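Local structure of carbohydrate kinase, FGGY (Novosphingobium aromaticivorans, 3H6E) at residues L307-T312 with E361-R366; G301-T306 with C371-L376; T259-M264 with D401-A406; R297-R302 with T341-F346. The protein probably acts as an FGGY-family carbohydrate kinase, transferring a phosphoryl group from ATP to a sugar or related substrate. One frame throughout, in Å; residues are numbered along the deposited sequence.

Contact 1 (L307-T312 with E361-R366)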
loop_
_atom_site.group_PDB
_atom_site.type_symbol
_atom_site.label_atom_id
_atom_site.label_comp_id
_atom_site.label_asym_id
_atom_site.label_seq_id
_atom_site.Cartn_x
_atom_site.Cartn_y
_atom_site.Cartn_z
ATOM N N LEU A 307 2.502 21.050 11.108
ATOM C CA LEU A 307 2.255 22.452 10.774
ATOM C C LEU A 307 0.897 22.972 11.249
ATOM O O LEU A 307 0.815 24.045 11.838
ATOM C CB LEU A 307 2.382 22.681 9.263
ATOM C CG LEU A 307 3.766 22.904 8.646
ATOM C CD1 LEU A 307 4.739 23.413 9.697
ATOM C CD2 LEU A 307 4.289 21.641 7.983
ATOM N N ILE A 308 -0.168 22.223 10.985
ATOM C CA ILE A 308 -1.518 22.692 11.299
ATOM C C ILE A 308 -2.005 22.258 12.686
ATOM O O ILE A 308 -3.087 22.649 13.121
ATOM C CB ILE A 308 -2.538 22.303 10.203
ATOM C CG1 ILE A 308 -2.434 20.819 9.861
ATOM C CG2 ILE A 308 -2.320 23.141 8.956
ATOM C CD1 ILE A 308 -3.272 19.934 10.742
ATOM N N GLU A 309 -1.202 21.439 13.359
ATOM C CA GLU A 309 -1.409 21.105 14.769
ATOM C C GLU A 309 -2.609 20.202 15.072
ATOM O O GLU A 309 -2.450 19.165 15.714
ATOM C CB GLU A 309 -1.468 22.380 15.618
ATOM C CG GLU A 309 -0.192 23.212 15.563
ATOM C CD GLU A 309 -0.266 24.470 16.415
ATOM O OE1 GLU A 309 -1.301 24.686 17.082
ATOM O OE2 GLU A 309 0.715 25.245 16.418
ATOM N N ILE A 310 -3.800 20.585 14.618
ATOM C CA ILE A 310 -5.018 19.875 15.011
ATOM C C ILE A 310 -5.949 19.543 13.844
ATOM O O ILE A 310 -5.944 20.223 12.819
ATOM C CB ILE A 310 -5.809 20.670 16.082
ATOM C CG1 ILE A 310 -6.131 22.079 15.578
ATOM C CG2 ILE A 310 -5.031 20.744 17.391
ATOM C CD1 ILE A 310 -6.792 22.954 16.618
ATOM N N ASP A 311 -6.755 18.498 14.023
ATOM C CA ASP A 311 -7.703 18.045 13.005
ATOM C C ASP A 311 -8.539 19.195 12.461
ATOM O O ASP A 311 -8.997 19.166 11.316
ATOM C CB ASP A 311 -8.653 16.994 13.586
ATOM C CG ASP A 311 -7.984 15.653 13.811
ATOM O OD1 ASP A 311 -8.703 14.629 13.803
ATOM O OD2 ASP A 311 -6.750 15.615 13.995
ATOM N N THR A 312 -8.745 20.199 13.302
ATOM C CA THR A 312 -9.606 21.329 12.988
ATOM C C THR A 312 -9.058 22.206 11.860
ATOM O O THR A 312 -9.795 22.979 11.241
ATOM C CB THR A 312 -9.863 22.172 14.259
ATOM O OG1 THR A 312 -11.062 21.711 14.893
ATOM C CG2 THR A 312 -10.003 23.650 13.928
ATOM N N GLU A 361 1.469 34.669 9.253
ATOM C CA GLU A 361 1.028 34.737 10.638
ATOM C C GLU A 361 -0.438 34.349 10.790
ATOM O O GLU A 361 -0.970 34.317 11.898
ATOM C CB GLU A 361 1.316 36.121 11.223
ATOM C CG GLU A 361 2.800 36.357 11.471
ATOM C CD GLU A 361 3.159 37.828 11.536
ATOM O OE1 GLU A 361 2.232 38.666 11.548
ATOM O OE2 GLU A 361 4.370 38.142 11.567
ATOM N N ASP A 362 -1.082 34.039 9.671
ATOM C CA ASP A 362 -2.453 33.552 9.700
ATOM C C ASP A 362 -2.508 32.092 9.254
ATOM O O ASP A 362 -1.625 31.617 8.538
ATOM C CB ASP A 362 -3.359 34.418 8.822
ATOM C CG ASP A 362 -2.984 34.349 7.357
ATOM O OD1 ASP A 362 -3.874 34.030 6.537
ATOM O OD2 ASP A 362 -1.799 34.603 7.033
ATOM N N TRP A 363 -3.555 31.388 9.675
ATOM C CA TRP A 363 -3.669 29.958 9.418
ATOM C C TRP A 363 -3.879 29.606 7.947
ATOM O O TRP A 363 -3.226 28.707 7.428
ATOM C CB TRP A 363 -4.765 29.334 10.289
ATOM C CG TRP A 363 -4.298 29.064 11.684
ATOM C CD1 TRP A 363 -4.683 29.712 12.823
ATOM C CD2 TRP A 363 -3.336 28.083 12.085
ATOM N NE1 TRP A 363 -4.027 29.187 13.910
ATOM C CE2 TRP A 363 -3.194 28.186 13.484
ATOM C CE3 TRP A 363 -2.585 27.125 11.398
ATOM C CZ2 TRP A 363 -2.327 27.368 14.207
ATOM C CZ3 TRP A 363 -1.730 26.313 12.117
ATOM C CH2 TRP A 363 -1.605 26.441 13.508
ATOM N N PHE A 364 -4.781 30.312 7.278
ATOM C CA PHE A 364 -5.084 30.007 5.884
ATOM C C PHE A 364 -3.850 30.072 4.991
ATOM O O PHE A 364 -3.657 29.217 4.129
ATOM C CB PHE A 364 -6.184 30.924 5.348
ATOM C CG PHE A 364 -7.564 30.507 5.758
ATOM C CD1 PHE A 364 -8.155 31.036 6.891
ATOM C CD2 PHE A 364 -8.265 29.574 5.015
ATOM C CE1 PHE A 364 -9.426 30.647 7.269
ATOM C CE2 PHE A 364 -9.532 29.177 5.390
ATOM C CZ PHE A 364 -10.115 29.716 6.517
ATOM N N GLU A 365 -3.014 31.082 5.203
ATOM C CA GLU A 365 -1.806 31.238 4.402
ATOM C C GLU A 365 -0.740 30.237 4.824
ATOM O O GLU A 365 0.095 29.830 4.017
ATOM C CB GLU A 365 -1.263 32.664 4.502
ATOM C CG GLU A 365 -2.125 33.701 3.806
ATOM C CD GLU A 365 -1.428 35.041 3.669
ATOM O OE1 GLU A 365 -0.272 35.161 4.127
ATOM O OE2 GLU A 365 -2.039 35.972 3.099
ATOM N N ARG A 366 -0.772 29.845 6.092
ATOM C CA ARG A 366 0.153 28.837 6.587
ATOM C C ARG A 366 -0.336 27.460 6.141
ATOM O O ARG A 366 0.458 26.596 5.778
ATOM C CB ARG A 366 0.276 28.916 8.113
ATOM C CG ARG A 366 1.716 28.853 8.607
ATOM C CD ARG A 366 1.824 28.903 10.129
ATOM N NE ARG A 366 1.152 30.065 10.700
ATOM C CZ ARG A 366 1.518 30.658 11.833
ATOM N NH1 ARG A 366 2.565 30.207 12.515
ATOM N NH2 ARG A 366 0.843 31.710 12.280
#
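W363 pushes the far end of its six-membered ring against the backbone of L307 and I308 and the side chain of E309. L307 O lies at the ring edge, close to the ring plane, 3.4 Å from W363 CZ3, and I308 CA stands 3.7 Å from the same W363 CZ3. E309 reaches the next corner, its CD 3.8 Å from W363 CH2, with the carboxylate turned 82° from the indole. With CG anti to the carbonyl carbon (chi1 -80°), the indole of W363 swings its outer end nearer to the turn at L307-E309.

In the second shell, R313 joins the two sides: it forms a salt bridge with E309 OE1, donates from NE to I308 O and makes a cation-pi contact with W363. E309 leaves the helix with positive phi (71°), which turns the chain at the helix end. At the start of helix 363-384, D362 is the N-cap, OD1 accepting weakly from E365 N at 3.3 Å.

The contact thus joins the C-terminal end of helix 300-308 to the first turn of helix 363-384 at a partly exposed edge of the C-terminal domain. L307 packs onto the loop at L342, while F364 packs on helix 321-326.

Contact 2 (G301-T306 with C371-L376)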
loop_
_atom_site.group_PDB
_atom_site.type_symbol
_atom_site.label_atom_id
_atom_site.label_comp_id
_atom_site.label_asym_id
_atom_site.label_seq_id
_atom_site.Cartn_x
_atom_site.Cartn_y
_atom_site.Cartn_z
ATOM N N GLY A 301 1.574 13.449 5.231
ATOM C CA GLY A 301 0.507 13.763 6.166
ATOM C C GLY A 301 0.996 14.100 7.561
ATOM O O GLY A 301 0.384 14.903 8.265
ATOM N N ARG A 302 2.101 13.486 7.962
ATOM C CA ARG A 302 2.657 13.705 9.290
ATOM C C ARG A 302 3.274 15.095 9.412
ATOM O O ARG A 302 3.174 15.744 10.455
ATOM C CB ARG A 302 3.705 12.639 9.610
ATOM C CG ARG A 302 4.594 12.986 10.789
ATOM C CD ARG A 302 3.804 13.054 12.083
ATOM N NE ARG A 302 3.302 11.743 12.489
ATOM C CZ ARG A 302 3.976 10.891 13.257
ATOM N NH1 ARG A 302 5.183 11.212 13.709
ATOM N NH2 ARG A 302 3.441 9.720 13.578
ATOM N N GLU A 303 3.912 15.551 8.339
ATOM C CA GLU A 303 4.558 16.859 8.347
ATOM C C GLU A 303 3.514 17.966 8.319
ATOM O O GLU A 303 3.591 18.932 9.080
ATOM C CB GLU A 303 5.512 16.987 7.163
ATOM C CG GLU A 303 6.395 15.761 6.963
ATOM C CD GLU A 303 7.590 16.039 6.075
ATOM O OE1 GLU A 303 8.197 17.120 6.221
ATOM O OE2 GLU A 303 7.925 15.176 5.238
ATOM N N ILE A 304 2.532 17.816 7.441
ATOM C CA ILE A 304 1.426 18.755 7.378
ATOM C C ILE A 304 0.775 18.919 8.754
ATOM O O ILE A 304 0.506 20.038 9.192
ATOM C CB ILE A 304 0.377 18.307 6.343
ATOM C CG1 ILE A 304 0.956 18.413 4.926
ATOM C CG2 ILE A 304 -0.887 19.136 6.479
ATOM C CD1 ILE A 304 -0.018 18.038 3.817
ATOM N N GLU A 305 0.544 17.798 9.435
ATOM C CA GLU A 305 -0.101 17.811 10.744
ATOM C C GLU A 305 0.752 18.525 11.786
ATOM O O GLU A 305 0.225 19.159 12.698
ATOM C CB GLU A 305 -0.400 16.390 11.217
ATOM C CG GLU A 305 -1.360 16.333 12.393
ATOM C CD GLU A 305 -1.147 15.112 13.264
ATOM O OE1 GLU A 305 -2.002 14.201 13.229
ATOM O OE2 GLU A 305 -0.118 15.063 13.979
ATOM N N THR A 306 2.069 18.409 11.657
ATOM C CA THR A 306 2.963 19.150 12.533
ATOM C C THR A 306 2.680 20.636 12.361
ATOM O O THR A 306 2.606 21.381 13.337
ATOM C CB THR A 306 4.442 18.873 12.215
ATOM O OG1 THR A 306 4.670 17.459 12.164
ATOM C CG2 THR A 306 5.343 19.494 13.276
ATOM N N CYS A 371 0.392 22.931 1.875
ATOM C CA CYS A 371 -0.001 22.148 0.710
ATOM C C CYS A 371 1.000 22.284 -0.432
ATOM O O CYS A 371 1.107 21.397 -1.278
ATOM C CB CYS A 371 -1.384 22.573 0.227
ATOM S SG CYS A 371 -2.712 22.249 1.387
ATOM N N LEU A 372 1.726 23.397 -0.455
ATOM C CA LEU A 372 2.717 23.633 -1.502
ATOM C C LEU A 372 3.978 22.830 -1.243
ATOM O O LEU A 372 4.552 22.246 -2.160
ATOM C CB LEU A 372 3.067 25.121 -1.607
ATOM C CG LEU A 372 1.967 26.076 -2.080
ATOM C CD1 LEU A 372 2.572 27.415 -2.500
ATOM C CD2 LEU A 372 1.166 25.466 -3.219
ATOM N N TYR A 373 4.402 22.811 0.017
ATOM C CA TYR A 373 5.598 22.086 0.431
ATOM C C TYR A 373 5.470 20.591 0.140
ATOM O O TYR A 373 6.454 19.925 -0.189
ATOM C CB TYR A 373 5.867 22.324 1.923
ATOM C CG TYR A 373 6.792 21.310 2.560
ATOM C CD1 TYR A 373 8.170 21.462 2.501
ATOM C CD2 TYR A 373 6.283 20.199 3.221
ATOM C CE1 TYR A 373 9.015 20.532 3.081
ATOM C CE2 TYR A 373 7.120 19.268 3.803
ATOM C CZ TYR A 373 8.482 19.440 3.732
ATOM O OH TYR A 373 9.320 18.516 4.308
ATOM N N ALA A 374 4.253 20.070 0.262
ATOM C CA ALA A 374 4.003 18.652 0.035
ATOM C C ALA A 374 3.979 18.350 -1.460
ATOM O O ALA A 374 4.298 17.240 -1.885
ATOM C CB ALA A 374 2.699 18.222 0.701
ATOM N N ALA A 375 3.602 19.347 -2.252
ATOM C CA ALA A 375 3.593 19.208 -3.701
ATOM C C ALA A 375 5.023 19.129 -4.216
ATOM O O ALA A 375 5.337 18.330 -5.097
ATOM C CB ALA A 375 2.863 20.372 -4.341
ATOM N N LEU A 376 5.889 19.957 -3.642
ATOM C CA LEU A 376 7.280 20.038 -4.063
ATOM C C LEU A 376 8.059 18.788 -3.683
ATOM O O LEU A 376 8.894 18.314 -4.450
ATOM C CB LEU A 376 7.937 21.280 -3.462
ATOM C CG LEU A 376 7.294 22.599 -3.905
ATOM C CD1 LEU A 376 7.504 23.704 -2.878
ATOM C CD2 LEU A 376 7.792 23.023 -5.288
#
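E303 and I304 face Y373 and A374 between two helical segments, whose CA atoms come nearest at I304 and C371, 7.6 Å apart. Both segments are helical throughout. In the first, R302 O accepts from T306 N at 3.1 Å and from T306 OG1 at 2.8 Å, the two donors coming from opposite faces of the carbonyl plane.

The polar half of the interface is one short bond, 2.6 Å from Y373 OH to E303 OE1. The phenol approaches the carboxylate on its syn side, 28° out of the carboxylate plane, and the two side chains cross at about a right angle with their planes 70° apart. Y373 extends across the gap with its CG anti to the backbone N (chi1 162°). Beside this bond, I304 CD1 meets A374 CB at 4.1 Å, a small apolar patch.

E303 OE1 also accepts from L342 N and, weakly, from T341 OG1. With an alanine here in place of E303, the Y373 hydroxyl and L342 N would probably be left without their shared acceptor and the phenol less firmly fixed. Gathering these donors around one buried oxygen would probably stabilise the ionised carboxylate, so that a single glutamate ties the two helices to the loop of T341 and L342.

Contact 3 (T259-M264 with D401-A406)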
loop_
_atom_site.group_PDB
_atom_site.type_symbol
_atom_site.label_atom_id
_atom_site.label_comp_id
_atom_site.label_asym_id
_atom_site.label_seq_id
_atom_site.Cartn_x
_atom_site.Cartn_y
_atom_site.Cartn_z
ATOM N N THR A 259 -1.073 9.667 6.225
ATOM C CA THR A 259 0.140 9.803 7.025
ATOM C C THR A 259 1.357 9.651 6.114
ATOM O O THR A 259 2.292 10.446 6.172
ATOM C CB THR A 259 0.214 8.768 8.161
ATOM O OG1 THR A 259 -0.817 9.033 9.118
ATOM C CG2 THR A 259 1.556 8.853 8.858
ATOM N N TRP A 260 1.322 8.630 5.264
ATOM C CA TRP A 260 2.349 8.432 4.255
ATOM C C TRP A 260 1.844 8.838 2.873
ATOM O O TRP A 260 0.751 8.448 2.456
ATOM C CB TRP A 260 2.790 6.966 4.215
ATOM C CG TRP A 260 3.716 6.563 5.319
ATOM C CD1 TRP A 260 3.369 6.057 6.541
ATOM C CD2 TRP A 260 5.147 6.619 5.300
ATOM N NE1 TRP A 260 4.496 5.804 7.287
ATOM C CE2 TRP A 260 5.600 6.138 6.548
ATOM C CE3 TRP A 260 6.090 7.033 4.352
ATOM C CZ2 TRP A 260 6.955 6.056 6.869
ATOM C CZ3 TRP A 260 7.435 6.953 4.676
ATOM C CH2 TRP A 260 7.854 6.469 5.922
ATOM N N PHE A 261 2.645 9.630 2.171
ATOM C CA PHE A 261 2.430 9.880 0.755
ATOM C C PHE A 261 3.282 8.875 -0.009
ATOM O O PHE A 261 4.502 8.855 0.139
ATOM C CB PHE A 261 2.859 11.300 0.392
ATOM C CG PHE A 261 1.895 12.363 0.826
ATOM C CD1 PHE A 261 1.221 12.263 2.033
ATOM C CD2 PHE A 261 1.684 13.483 0.038
ATOM C CE1 PHE A 261 0.341 13.250 2.435
ATOM C CE2 PHE A 261 0.809 14.477 0.435
ATOM C CZ PHE A 261 0.134 14.361 1.632
ATOM N N ILE A 262 2.644 8.028 -0.809
ATOM C CA ILE A 262 3.363 6.977 -1.517
ATOM C C ILE A 262 3.108 7.009 -3.015
ATOM O O ILE A 262 1.968 6.913 -3.465
ATOM C CB ILE A 262 2.999 5.577 -0.986
ATOM C CG1 ILE A 262 3.226 5.503 0.524
ATOM C CG2 ILE A 262 3.813 4.507 -1.704
ATOM C CD1 ILE A 262 2.829 4.179 1.135
ATOM N N ALA A 263 4.184 7.145 -3.782
ATOM C CA ALA A 263 4.103 7.108 -5.232
ATOM C C ALA A 263 4.421 5.706 -5.735
ATOM O O ALA A 263 5.528 5.205 -5.541
ATOM C CB ALA A 263 5.055 8.123 -5.845
HETATM N N MSE A 264 3.441 5.076 -6.377
HETATM C CA MSE A 264 3.641 3.764 -6.972
HETATM C C MSE A 264 3.452 3.848 -8.479
HETATM O O MSE A 264 2.344 4.082 -8.966
HETATM C CB MSE A 264 2.669 2.759 -6.370
HETATM C CG MSE A 264 2.758 2.670 -4.851
HETATM SE SE MSE A 264 1.399 1.495 -4.095
HETATM C CE MSE A 264 2.046 -0.209 -4.792
ATOM N N ASP A 401 -7.308 20.934 -2.531
ATOM C CA ASP A 401 -7.193 21.730 -3.756
ATOM C C ASP A 401 -5.825 22.372 -3.986
ATOM O O ASP A 401 -5.316 22.372 -5.103
ATOM C CB ASP A 401 -8.289 22.801 -3.809
ATOM C CG ASP A 401 -9.497 22.354 -4.608
ATOM O OD1 ASP A 401 -9.336 22.087 -5.817
ATOM O OD2 ASP A 401 -10.605 22.279 -4.035
ATOM N N VAL A 402 -5.237 22.932 -2.939
ATOM C CA VAL A 402 -3.945 23.589 -3.082
ATOM C C VAL A 402 -2.864 22.575 -3.444
ATOM O O VAL A 402 -1.980 22.860 -4.253
ATOM C CB VAL A 402 -3.539 24.338 -1.802
ATOM C CG1 VAL A 402 -2.237 25.083 -2.020
ATOM C CG2 VAL A 402 -4.653 25.298 -1.374
ATOM N N PHE A 403 -2.945 21.388 -2.851
ATOM C CA PHE A 403 -1.965 20.338 -3.114
ATOM C C PHE A 403 -2.037 19.822 -4.549
ATOM O O PHE A 403 -1.061 19.913 -5.295
ATOM C CB PHE A 403 -2.132 19.173 -2.132
ATOM C CG PHE A 403 -1.305 17.969 -2.481
ATOM C CD1 PHE A 403 0.075 18.007 -2.385
ATOM C CD2 PHE A 403 -1.908 16.795 -2.910
ATOM C CE1 PHE A 403 0.840 16.899 -2.713
ATOM C CE2 PHE A 403 -1.148 15.683 -3.237
ATOM C CZ PHE A 403 0.227 15.738 -3.137
ATOM N N VAL A 404 -3.188 19.302 -4.935
ATOM C CA VAL A 404 -3.388 18.692 -6.244
ATOM C C VAL A 404 -3.119 19.692 -7.364
ATOM O O VAL A 404 -2.434 19.348 -8.352
ATOM C CB VAL A 404 -4.815 18.137 -6.396
ATOM C CG1 VAL A 404 -5.037 17.617 -7.809
ATOM C CG2 VAL A 404 -5.074 17.043 -5.371
ATOM N N ARG A 405 -3.663 20.890 -7.273
ATOM C CA ARG A 405 -3.490 21.900 -8.317
ATOM C C ARG A 405 -2.046 22.396 -8.416
ATOM O O ARG A 405 -1.569 22.724 -9.501
ATOM C CB ARG A 405 -4.454 23.072 -8.111
ATOM C CG ARG A 405 -5.919 22.679 -8.218
ATOM C CD ARG A 405 -6.831 23.891 -8.203
ATOM N NE ARG A 405 -6.776 24.624 -9.463
ATOM C CZ ARG A 405 -7.490 25.714 -9.723
ATOM N NH1 ARG A 405 -8.315 26.200 -8.804
ATOM N NH2 ARG A 405 -7.381 26.317 -10.900
ATOM N N ALA A 406 -1.354 22.451 -7.283
ATOM C CA ALA A 406 0.060 22.795 -7.287
ATOM C C ALA A 406 0.825 21.706 -8.024
ATOM O O ALA A 406 1.802 21.975 -8.721
ATOM C CB ALA A 406 0.578 22.948 -5.867
#
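F261 and F403 reach each other through different first torsions: F261 CG lies anti to its carbonyl carbon (chi1 -76°), whereas F403 CG lies anti to its backbone N (chi1 171°). Each bond from CA leads toward the opposite segment, and the two side chains run past one another in opposite directions, bridging CA atoms that are 12.0 Å apart.

The rings form an offset edge-to-face pair, with centroids 5.6 Å apart and planes at 76°. F261 supplies the edge and F403 the face. F261 CE2 sits over that face toward its outer end, 3.8 Å from F403 CZ and 4.0 Å from F403 CE1.

F261 belongs to strand 261-266 of the seven-stranded sheet. F403 projects from helix 401-410, which links the adjacent parallel strands 390-394 and 415-419 as the helix of a beta-alpha-beta crossover. V402 of the same helix packs on C371 and L372 of helix 363-384, and F403 also touches L255 of the sheet. On its other contacts F261 meets the rings of F298 and F397, giving an aromatic cluster against the sheet.

Only 68 Å² is buried between the two segments, all of it from these two residues. The pair contributes dispersion and the weak attraction of C-H groups for a pi cloud, which depends on ring orientation, at one small apolar point of the helix-sheet packing.

Contact 4 (R297-R302 with T341-F346)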
loop_
_atom_site.group_PDB
_atom_site.type_symbol
_atom_site.label_atom_id
_atom_site.label_comp_id
_atom_site.label_asym_id
_atom_site.label_seq_id
_atom_site.Cartn_x
_atom_site.Cartn_y
_atom_site.Cartn_z
ATOM N N ARG A 297 8.314 7.065 -1.182
ATOM C CA ARG A 297 7.440 7.679 -0.189
ATOM C C ARG A 297 8.097 8.772 0.647
ATOM O O ARG A 297 9.314 8.967 0.622
ATOM C CB ARG A 297 6.782 6.634 0.733
ATOM C CG ARG A 297 7.345 5.221 0.671
ATOM C CD ARG A 297 8.736 5.113 1.267
ATOM N NE ARG A 297 8.762 5.002 2.728
ATOM C CZ ARG A 297 8.527 3.876 3.403
ATOM N NH1 ARG A 297 8.205 2.768 2.751
ATOM N NH2 ARG A 297 8.597 3.858 4.729
ATOM N N PHE A 298 7.247 9.491 1.368
ATOM C CA PHE A 298 7.660 10.423 2.405
ATOM C C PHE A 298 6.428 10.653 3.273
ATOM O O PHE A 298 5.300 10.527 2.798
ATOM C CB PHE A 298 8.194 11.735 1.814
ATOM C CG PHE A 298 7.131 12.642 1.261
ATOM C CD1 PHE A 298 6.569 12.398 0.019
ATOM C CD2 PHE A 298 6.715 13.759 1.971
ATOM C CE1 PHE A 298 5.596 13.240 -0.499
ATOM C CE2 PHE A 298 5.744 14.606 1.459
ATOM C CZ PHE A 298 5.183 14.342 0.220
HETATM N N MSE A 299 6.639 10.960 4.545
HETATM C CA MSE A 299 5.525 11.049 5.479
HETATM C C MSE A 299 4.789 12.372 5.385
HETATM O O MSE A 299 4.702 13.119 6.359
HETATM C CB MSE A 299 6.003 10.791 6.904
HETATM C CG MSE A 299 6.097 9.314 7.226
HETATM SE SE MSE A 299 6.170 8.988 9.135
HETATM C CE MSE A 299 8.056 9.366 9.384
ATOM N N GLY A 300 4.246 12.641 4.205
ATOM C CA GLY A 300 3.565 13.889 3.928
ATOM C C GLY A 300 2.562 14.303 4.982
ATOM O O GLY A 300 2.679 15.380 5.559
ATOM N N GLY A 301 1.574 13.449 5.231
ATOM C CA GLY A 301 0.507 13.763 6.166
ATOM C C GLY A 301 0.996 14.100 7.561
ATOM O O GLY A 301 0.384 14.903 8.265
ATOM N N ARG A 302 2.101 13.486 7.962
ATOM C CA ARG A 302 2.657 13.705 9.290
ATOM C C ARG A 302 3.274 15.095 9.412
ATOM O O ARG A 302 3.174 15.744 10.455
ATOM C CB ARG A 302 3.705 12.639 9.610
ATOM C CG ARG A 302 4.594 12.986 10.789
ATOM C CD ARG A 302 3.804 13.054 12.083
ATOM N NE ARG A 302 3.302 11.743 12.489
ATOM C CZ ARG A 302 3.976 10.891 13.257
ATOM N NH1 ARG A 302 5.183 11.212 13.709
ATOM N NH2 ARG A 302 3.441 9.720 13.578
ATOM N N THR A 341 13.320 18.899 6.269
ATOM C CA THR A 341 12.149 18.045 6.425
ATOM C C THR A 341 11.623 18.118 7.854
ATOM O O THR A 341 12.347 18.500 8.774
ATOM C CB THR A 341 12.489 16.568 6.125
ATOM O OG1 THR A 341 11.294 15.779 6.174
ATOM C CG2 THR A 341 13.476 16.032 7.147
ATOM N N LEU A 342 10.364 17.733 8.037
ATOM C CA LEU A 342 9.761 17.717 9.366
ATOM C C LEU A 342 9.724 16.309 9.963
ATOM O O LEU A 342 9.243 16.114 11.076
ATOM C CB LEU A 342 8.360 18.338 9.337
ATOM C CG LEU A 342 8.323 19.818 8.949
ATOM C CD1 LEU A 342 8.183 19.978 7.437
ATOM C CD2 LEU A 342 7.195 20.546 9.670
HETATM N N MSE A 343 10.237 15.336 9.212
HETATM C CA MSE A 343 10.372 13.961 9.692
HETATM C C MSE A 343 11.766 13.398 9.433
HETATM O O MSE A 343 11.946 12.575 8.533
HETATM C CB MSE A 343 9.338 13.046 9.033
HETATM C CG MSE A 343 8.027 12.924 9.783
HETATM SE SE MSE A 343 8.224 12.606 11.704
HETATM C CE MSE A 343 9.275 10.968 11.710
ATOM N N ARG A 344 12.739 13.837 10.231
ATOM C CA ARG A 344 14.121 13.371 10.114
ATOM C C ARG A 344 14.196 11.880 9.816
ATOM O O ARG A 344 13.595 11.072 10.521
ATOM C CB ARG A 344 14.899 13.662 11.398
ATOM C CG ARG A 344 15.415 15.077 11.513
ATOM C CD ARG A 344 16.654 15.290 10.664
ATOM N NE ARG A 344 17.841 14.665 11.244
ATOM C CZ ARG A 344 19.083 14.953 10.864
ATOM N NH1 ARG A 344 19.295 15.854 9.916
ATOM N NH2 ARG A 344 20.116 14.345 11.431
ATOM N N GLY A 345 14.936 11.522 8.772
ATOM C CA GLY A 345 15.146 10.128 8.432
ATOM C C GLY A 345 14.148 9.538 7.450
ATOM O O GLY A 345 14.227 8.358 7.121
ATOM N N PHE A 346 13.214 10.351 6.970
ATOM C CA PHE A 346 12.170 9.850 6.084
ATOM C C PHE A 346 12.000 10.722 4.849
ATOM O O PHE A 346 12.168 11.942 4.904
ATOM C CB PHE A 346 10.839 9.751 6.834
ATOM C CG PHE A 346 10.883 8.835 8.022
ATOM C CD1 PHE A 346 10.508 7.506 7.903
ATOM C CD2 PHE A 346 11.306 9.299 9.255
ATOM C CE1 PHE A 346 10.548 6.659 8.994
ATOM C CE2 PHE A 346 11.349 8.459 10.350
ATOM C CZ PHE A 346 10.969 7.135 10.217
HETATM O O HOH W 1 9.047 12.459 5.281
#
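A water bridges M299 and F346, accepting from M299 N at 2.9 Å and donating weakly to F346 O. It joins the step from strand 292-298 into helix 300-308 with a type II beta turn, M343 to F346, in the loop that follows strand 337-339. M299 occupies the N-cap position of the helix and is the centre of an inverse gamma turn.

Next to the water bridge is a Met-aromatic contact. The selenomethionine M299 bends at its last torsion (chi3 -80°), which turns its methyl over the face of the F346 ring, with M299 SE 4.9 Å from the centroid of that ring. The exact position of the methyl is doubtful, since it is modelled too close to the ring and to M343 CE. With an alanine in place of F346, the selenomethionine end of M299 would probably lose the ring it lies against on that side and be less firmly held, with M343 remaining as its neighbour.

The loop is shaped internally by F346 N bonding to M343 O at 3.0 Å and by an ST turn, in which M343 N points almost straight (173°) at T341 OG1. G345 has a positive phi, and a CB there would jam against R344 O. On the exposed side the chain of R302 passes M343, itself a selenomethionine: R302 CG lies 3.6 Å from M343 CG, and R302 NH1 stands 3.9 Å from M343 SE.

In the fold
All four contacts lie in the C-terminal FGGY domain, which belongs to the actin-like ATPase clan. Helix 300-308 takes part in contacts 1, 2 and 4; it meets helix 363-384 in contacts 1 and 2, with about 11 Å between their centres. Contacts 2 and 4 share G301 and R302, but contact 4 closes a shorter loop, its centre about 9 Å away. Contact 3, its centre also about 9 Å from that of contact 2, spans all the others along the chain, from strand 261-266 to helix 401-410. Strands 261-266 and 292-298 are sheet neighbours, so contacts 3 and 4 share that sheet. Contacts 2 and 3 are buried where helices pack on the sheet, with contacts 1 and 4 partly exposed around them.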